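PDB 3IH6: putative zinc protease from Bordetella pertussis, which probably acts as a zinc-dependent metalloendopeptidase of the M16 family, this chain being a fragment that contains its inactive-type domain. Local coordinates for residues A28-L33 with L84-A89. Numbering follows the deposited sequence.
Sequences AAMYHL and LAMFGA
The side chains of Tyr31 and Phe87 cross at about a right angle on the helix-covered face of an antiparallel sheet, part of the alpha+beta inactive domain of an M16 peptidase. Tyr31 CD2 lies at the edge of the Phe87 ring, 4.1 Å from Phe87 CD2, while Ala85 O approaches the tyrosine edge. CG of each lies anti to the carbonyl carbon, beside the backbone N. Leu108 of helix 97-109 touches both, and the Tyr31 hydroxyl is hydrogen-bonded to Glu109. The alternation of a regular strand pair sends Met30, Leu84 and Met86, the two methionines being selenomethionines, to the other face, where Trp155 and Ile150 of a second subunit pack. There Met30 CG is anti to the backbone N, and bends at chi2 (82°) and chi3 fold the chain across the extended Met86, with Met30 SE 3.6 Å from Met86 CB. Leu84 CD1 meets Met30 CG at 3.8 Å. Two hydrogen-bonded pairs, Ala29 with Phe87 and Tyr31 with Ala85, join strand 26-32 to the middle strand 84-90. Phe87 N to Ala29 O is the straightest bond, at 173°. By contrast, Ala85 N reaches Tyr31 O over 2.8 Å from above the carbonyl plane, 37° out of it.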
# COMPACT_ATOMS: atom_id res chain seq x y z
N ALA E 28 2.13 15.77 26.60
CA ALA E 28 3.13 15.91 25.57
C ALA E 28 4.21 16.90 25.95
O ALA E 28 3.95 17.88 26.67
CB ALA E 28 2.48 16.34 24.23
N ALA E 29 5.41 16.63 25.45
CA ALA E 29 6.48 17.62 25.47
C ALA E 29 7.07 17.89 24.06
O ALA E 29 7.53 16.97 23.37
CB ALA E 29 7.58 17.21 26.45
N MSE E 30 7.07 19.16 23.66
CA MSE E 30 7.61 19.58 22.37
C MSE E 30 9.01 20.19 22.46
O MSE E 30 9.30 21.00 23.35
CB MSE E 30 6.68 20.63 21.74
CG MSE E 30 6.82 20.75 20.23
SE MSE E 30 5.75 19.33 19.46
CE MSE E 30 4.11 19.64 20.55
N TYR E 31 9.85 19.82 21.49
CA TYR E 31 11.21 20.32 21.38
C TYR E 31 11.46 20.71 19.92
O TYR E 31 10.72 20.29 19.00
CB TYR E 31 12.18 19.23 21.80
CG TYR E 31 12.07 18.75 23.22
CD1 TYR E 31 12.90 19.28 24.24
CD2 TYR E 31 11.15 17.78 23.57
CE1 TYR E 31 12.81 18.83 25.59
CE2 TYR E 31 11.03 17.33 24.91
CZ TYR E 31 11.87 17.86 25.91
OH TYR E 31 11.75 17.38 27.21
N HIS E 32 12.49 21.51 19.66
CA HIS E 32 12.84 21.81 18.25
C HIS E 32 13.95 20.97 17.62
O HIS E 32 14.83 20.49 18.32
CB HIS E 32 13.03 23.32 17.97
CG HIS E 32 14.31 23.90 18.50
ND1 HIS E 32 14.36 24.63 19.67
CD2 HIS E 32 15.56 23.94 17.97
CE1 HIS E 32 15.59 25.09 19.85
NE2 HIS E 32 16.34 24.69 18.83
N LEU E 33 13.89 20.79 16.30
CA LEU E 33 14.92 20.02 15.57
C LEU E 33 16.11 20.90 15.23
O LEU E 33 15.93 22.09 15.04
CB LEU E 33 14.34 19.45 14.26
CG LEU E 33 13.13 18.50 14.37
CD1 LEU E 33 12.50 18.19 13.02
CD2 LEU E 33 13.47 17.24 15.13
N LEU E 84 10.02 20.20 14.50
CA LEU E 84 9.68 19.86 15.88
C LEU E 84 9.78 18.38 16.18
O LEU E 84 9.48 17.52 15.32
CB LEU E 84 8.28 20.36 16.25
CG LEU E 84 7.85 21.84 16.21
CD1 LEU E 84 6.35 22.03 16.65
CD2 LEU E 84 8.78 22.75 17.05
N ALA E 85 10.23 18.08 17.41
CA ALA E 85 10.23 16.70 17.89
C ALA E 85 9.14 16.71 18.93
O ALA E 85 9.08 17.62 19.77
CB ALA E 85 11.57 16.30 18.50
N MSE E 86 8.28 15.69 18.87
CA MSE E 86 7.21 15.55 19.80
C MSE E 86 7.21 14.20 20.53
O MSE E 86 7.10 13.15 19.89
CB MSE E 86 5.88 15.73 19.06
CG MSE E 86 4.78 15.86 19.97
SE MSE E 86 3.11 15.81 19.02
CE MSE E 86 2.09 16.31 20.55
N PHE E 87 7.30 14.24 21.85
CA PHE E 87 7.19 13.04 22.66
C PHE E 87 5.95 13.16 23.50
O PHE E 87 5.52 14.26 23.88
CB PHE E 87 8.42 12.83 23.53
CG PHE E 87 9.71 12.76 22.74
CD1 PHE E 87 10.09 11.59 22.12
CD2 PHE E 87 10.50 13.89 22.58
CE1 PHE E 87 11.25 11.53 21.37
CE2 PHE E 87 11.71 13.83 21.83
CZ PHE E 87 12.06 12.66 21.22
N GLY E 88 5.32 12.03 23.79
CA GLY E 88 4.19 12.12 24.70
C GLY E 88 3.80 10.80 25.30
O GLY E 88 4.43 9.78 25.04
N ALA E 89 2.77 10.83 26.13
CA ALA E 89 2.29 9.61 26.77
C ALA E 89 0.80 9.59 26.71
O ALA E 89 0.15 10.64 26.79
CB ALA E 89 2.81 9.46 28.23